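Local atomic coordinates of phosphate-specific transport system accessory protein PhoU homolog (Pseudomonas aeruginosa, PDB entry 4Q25), a protein that probably takes part in regulating phosphate uptake, as a homodimeric helix-bundle member of the PhoU family. Residues H132-A144 and L155-E169. Numbering follows the deposited sequence.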
# COMPACT_ATOMS: atom_id res chain seq x y z
N HIS A 132 -8.64 3.04 -20.18
CA HIS A 132 -7.98 1.85 -20.67
C HIS A 132 -7.28 1.04 -19.58
O HIS A 132 -7.48 -0.17 -19.46
CB HIS A 132 -6.97 2.23 -21.74
CG HIS A 132 -6.17 1.08 -22.24
ND1 HIS A 132 -6.75 -0.10 -22.65
CD2 HIS A 132 -4.83 0.92 -22.39
CE1 HIS A 132 -5.80 -0.94 -23.03
NE2 HIS A 132 -4.63 -0.35 -22.87
N ILE A 133 -6.45 1.71 -18.79
CA ILE A 133 -5.76 1.07 -17.67
C ILE A 133 -6.75 0.61 -16.61
O ILE A 133 -6.66 -0.50 -16.07
CB ILE A 133 -4.68 2.02 -17.12
CG1 ILE A 133 -3.60 2.19 -18.17
CG2 ILE A 133 -4.12 1.51 -15.81
CD1 ILE A 133 -2.46 3.09 -17.79
N GLY A 134 -7.77 1.42 -16.36
CA GLY A 134 -8.77 1.09 -15.36
C GLY A 134 -9.57 -0.17 -15.69
O GLY A 134 -9.94 -0.95 -14.80
N SER A 135 -9.88 -0.35 -16.97
CA SER A 135 -10.71 -1.48 -17.35
C SER A 135 -9.89 -2.75 -17.31
O SER A 135 -10.38 -3.82 -16.97
CB SER A 135 -11.35 -1.28 -18.73
OG SER A 135 -10.33 -1.11 -19.68
N GLN A 136 -8.62 -2.63 -17.64
CA GLN A 136 -7.70 -3.75 -17.57
C GLN A 136 -7.48 -4.22 -16.15
O GLN A 136 -7.60 -5.40 -15.83
CB GLN A 136 -6.38 -3.35 -18.16
CG GLN A 136 -6.38 -3.31 -19.69
CD GLN A 136 -5.11 -2.70 -20.23
OE1 GLN A 136 -4.56 -3.20 -21.20
NE2 GLN A 136 -4.63 -1.65 -19.61
N VAL A 137 -7.19 -3.27 -15.28
CA VAL A 137 -6.87 -3.55 -13.89
C VAL A 137 -8.11 -4.06 -13.13
O VAL A 137 -8.01 -4.88 -12.24
CB VAL A 137 -6.29 -2.25 -13.33
CG1 VAL A 137 -6.01 -2.33 -11.84
CG2 VAL A 137 -5.18 -1.68 -14.22
N GLN A 138 -9.29 -3.60 -13.52
CA GLN A 138 -10.52 -4.15 -13.00
C GLN A 138 -10.66 -5.60 -13.45
O GLN A 138 -11.11 -6.44 -12.66
CB GLN A 138 -11.71 -3.35 -13.48
CG GLN A 138 -13.08 -3.81 -12.94
CD GLN A 138 -14.21 -2.92 -13.43
OE1 GLN A 138 -14.05 -1.70 -13.50
NE2 GLN A 138 -15.34 -3.51 -13.81
N LYS A 139 -10.27 -5.89 -14.70
CA LYS A 139 -10.29 -7.26 -15.21
C LYS A 139 -9.34 -8.15 -14.42
O LYS A 139 -9.72 -9.20 -13.96
CB LYS A 139 -9.99 -7.37 -16.71
CG LYS A 139 -10.52 -8.69 -17.29
CD LYS A 139 -10.20 -8.91 -18.77
CE LYS A 139 -11.01 -10.09 -19.36
NZ LYS A 139 -11.30 -9.94 -20.83
N MET A 140 -8.11 -7.71 -14.27
CA MET A 140 -7.14 -8.37 -13.39
C MET A 140 -7.72 -8.72 -12.01
O MET A 140 -7.45 -9.80 -11.49
CB MET A 140 -5.91 -7.51 -13.20
CG MET A 140 -5.07 -7.40 -14.46
SD MET A 140 -3.65 -6.34 -14.26
CE MET A 140 -2.66 -7.28 -13.11
N VAL A 141 -8.53 -7.84 -11.44
CA VAL A 141 -9.15 -8.12 -10.15
C VAL A 141 -10.19 -9.24 -10.26
O VAL A 141 -10.11 -10.18 -9.49
CB VAL A 141 -9.81 -6.87 -9.52
CG1 VAL A 141 -10.69 -7.25 -8.34
CG2 VAL A 141 -8.74 -5.90 -9.07
N GLN A 142 -11.15 -9.13 -11.19
CA GLN A 142 -12.12 -10.21 -11.48
C GLN A 142 -11.40 -11.55 -11.65
O GLN A 142 -11.79 -12.54 -11.06
CB GLN A 142 -12.92 -10.00 -12.77
CG GLN A 142 -13.40 -8.60 -13.12
CD GLN A 142 -14.17 -8.56 -14.46
OE1 GLN A 142 -14.66 -9.61 -14.93
NE2 GLN A 142 -14.28 -7.35 -15.08
N GLU A 143 -10.34 -11.56 -12.44
CA GLU A 143 -9.66 -12.79 -12.81
C GLU A 143 -8.94 -13.41 -11.62
O GLU A 143 -9.04 -14.63 -11.39
CB GLU A 143 -8.68 -12.56 -13.99
CG GLU A 143 -9.40 -12.40 -15.34
CD GLU A 143 -8.48 -12.18 -16.53
OE1 GLU A 143 -7.44 -11.52 -16.41
OE2 GLU A 143 -8.80 -12.65 -17.62
N ALA A 144 -8.23 -12.60 -10.85
CA ALA A 144 -7.61 -13.08 -9.63
C ALA A 144 -8.66 -13.69 -8.68
O ALA A 144 -8.41 -14.73 -8.09
CB ALA A 144 -6.86 -11.97 -8.94
N LEU A 155 -4.92 -19.43 -14.84
CA LEU A 155 -5.47 -18.09 -14.97
C LEU A 155 -4.65 -17.11 -14.13
O LEU A 155 -4.21 -16.06 -14.62
CB LEU A 155 -6.92 -18.08 -14.48
CG LEU A 155 -7.62 -16.73 -14.62
CD1 LEU A 155 -7.40 -16.14 -16.01
CD2 LEU A 155 -9.11 -16.87 -14.32
N ALA A 156 -4.41 -17.50 -12.89
CA ALA A 156 -3.68 -16.70 -11.93
C ALA A 156 -2.36 -16.28 -12.48
O ALA A 156 -1.94 -15.11 -12.29
CB ALA A 156 -3.47 -17.47 -10.64
N LEU A 157 -1.69 -17.21 -13.16
CA LEU A 157 -0.36 -16.92 -13.69
C LEU A 157 -0.42 -15.79 -14.72
O LEU A 157 0.44 -14.91 -14.72
CB LEU A 157 0.29 -18.16 -14.32
CG LEU A 157 1.62 -17.94 -15.06
CD1 LEU A 157 2.61 -17.15 -14.22
CD2 LEU A 157 2.24 -19.26 -15.52
N SER A 158 -1.43 -15.83 -15.58
CA SER A 158 -1.54 -14.85 -16.66
C SER A 158 -1.87 -13.45 -16.12
O SER A 158 -1.33 -12.45 -16.59
CB SER A 158 -2.58 -15.30 -17.66
OG SER A 158 -3.71 -15.75 -16.96
N VAL A 159 -2.75 -13.39 -15.12
CA VAL A 159 -2.98 -12.17 -14.36
C VAL A 159 -1.66 -11.55 -13.93
O VAL A 159 -1.31 -10.41 -14.32
CB VAL A 159 -3.85 -12.42 -13.13
CG1 VAL A 159 -3.87 -11.20 -12.22
CG2 VAL A 159 -5.26 -12.79 -13.55
N ALA A 160 -0.90 -12.32 -13.17
CA ALA A 160 0.40 -11.85 -12.70
C ALA A 160 1.29 -11.38 -13.83
O ALA A 160 2.01 -10.38 -13.70
CB ALA A 160 1.09 -12.95 -11.90
N GLN A 161 1.25 -12.08 -14.96
CA GLN A 161 2.05 -11.70 -16.12
C GLN A 161 1.53 -10.44 -16.78
O GLN A 161 2.30 -9.66 -17.32
CB GLN A 161 2.04 -12.82 -17.16
CG GLN A 161 2.92 -14.02 -16.81
CD GLN A 161 2.60 -15.23 -17.68
OE1 GLN A 161 1.56 -15.28 -18.35
NE2 GLN A 161 3.49 -16.23 -17.66
N TYR A 162 0.21 -10.24 -16.76
CA TYR A 162 -0.36 -9.07 -17.41
C TYR A 162 -0.03 -7.76 -16.69
O TYR A 162 -0.21 -6.69 -17.26
CB TYR A 162 -1.87 -9.19 -17.54
CG TYR A 162 -2.43 -8.32 -18.64
CD1 TYR A 162 -2.27 -8.67 -19.99
CD2 TYR A 162 -3.13 -7.15 -18.35
CE1 TYR A 162 -2.77 -7.88 -21.00
CE2 TYR A 162 -3.65 -6.36 -19.36
CZ TYR A 162 -3.47 -6.73 -20.69
OH TYR A 162 -4.00 -5.96 -21.69
N ASP A 163 0.43 -7.87 -15.44
CA ASP A 163 0.78 -6.71 -14.65
C ASP A 163 1.94 -5.99 -15.25
O ASP A 163 2.04 -4.79 -15.14
CB ASP A 163 1.11 -7.08 -13.20
CG ASP A 163 1.13 -5.87 -12.28
OD1 ASP A 163 0.28 -4.99 -12.47
OD2 ASP A 163 1.97 -5.79 -11.38
N LYS A 164 2.82 -6.74 -15.92
CA LYS A 164 3.95 -6.14 -16.62
C LYS A 164 3.47 -5.15 -17.66
O LYS A 164 4.03 -4.05 -17.79
CB LYS A 164 4.81 -7.21 -17.30
CG LYS A 164 5.88 -7.78 -16.39
CD LYS A 164 7.03 -6.79 -16.22
CE LYS A 164 8.14 -7.29 -15.31
NZ LYS A 164 8.75 -8.56 -15.79
N THR A 165 2.44 -5.53 -18.40
CA THR A 165 2.02 -4.70 -19.52
C THR A 165 1.28 -3.48 -18.96
O THR A 165 1.35 -2.41 -19.53
CB THR A 165 1.24 -5.44 -20.61
OG1 THR A 165 0.06 -6.02 -20.05
CG2 THR A 165 2.07 -6.51 -21.29
N VAL A 166 0.62 -3.64 -17.82
CA VAL A 166 -0.07 -2.52 -17.21
C VAL A 166 0.95 -1.49 -16.70
O VAL A 166 0.82 -0.30 -17.00
CB VAL A 166 -1.04 -2.97 -16.10
CG1 VAL A 166 -1.30 -1.84 -15.15
CG2 VAL A 166 -2.35 -3.45 -16.70
N ASP A 167 1.96 -1.94 -15.95
CA ASP A 167 2.99 -1.00 -15.47
C ASP A 167 3.67 -0.31 -16.65
O ASP A 167 4.07 0.86 -16.56
CB ASP A 167 4.02 -1.70 -14.58
CG ASP A 167 3.40 -2.37 -13.33
OD1 ASP A 167 2.28 -1.99 -12.90
OD2 ASP A 167 4.01 -3.29 -12.75
N ARG A 168 3.79 -1.02 -17.77
CA ARG A 168 4.38 -0.48 -18.98
C ARG A 168 3.51 0.63 -19.57
O ARG A 168 4.00 1.71 -19.91
CB ARG A 168 4.56 -1.59 -20.03
CG ARG A 168 5.58 -1.25 -21.08
CD ARG A 168 5.45 -2.10 -22.34
NE ARG A 168 6.17 -1.47 -23.46
CZ ARG A 168 6.32 -2.00 -24.67
NH1 ARG A 168 5.81 -3.19 -24.95
NH2 ARG A 168 6.99 -1.33 -25.60
N GLU A 169 2.22 0.36 -19.70
CA GLU A 169 1.25 1.38 -20.11
C GLU A 169 1.25 2.62 -19.19
O GLU A 169 1.11 3.76 -19.66
CB GLU A 169 -0.14 0.77 -20.09
CG GLU A 169 -0.39 -0.25 -21.17
CD GLU A 169 -1.75 -0.84 -21.07
OE1 GLU A 169 -2.37 -0.81 -19.97
OE2 GLU A 169 -2.23 -1.32 -22.10
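Met140 of helix 127-149 plugs into helix 153-183 within the antiparallel helical hairpin in the second PhoU family region, a knob seated among Val159, Tyr162, Asp163 and Val166. The two segments run antiparallel at 157°, their axes 9.4 Å apart at closest approach. A bend at the thioether (chi3 67°) turns Met140 CE toward the backbone of the partner helix, 3.6 Å from Val159 O, and against CB of Asp163, whose side chain it crosses at about a right angle and whose carboxylate forms a salt bridge with Arg209. Met140 SD lies 4.0 Å from Val166 CG2 and near the edge of the Tyr162 ring. Val166 also lays CG1 against Val137 CG2, crossing it at about a right angle. Toward the other end Val159 CG2 presses on Glu143 CB at 3.5 Å, and Leu155 brings CD2 to the backbone O of Glu143 and CD1 near its carboxylate.

The more open flank is polar. The extended Gln136 and Glu169 side chains meet from opposite directions with amide and carboxylate nearly coplanar; Gln136 NE2 donates to Glu169 OE1, a bond modelled too short to be taken literally. Gln136 OE1 in turn accepts from Tyr162 OH at 2.9 Å, the amide standing 82° from the ring, so the modelled amide has a partner at each end. His132 NE2 reaches Glu169 OE2 at 2.7 Å from above the carboxylate plane, a bent His-carboxylate bond. Thr165 OG1 sits over the centre of one Tyr162 face.

Ile133, Val137 and Met140 also touch helix 188-220, completing the apolar interior of a three-helix bundle, the fold of PhoU domains.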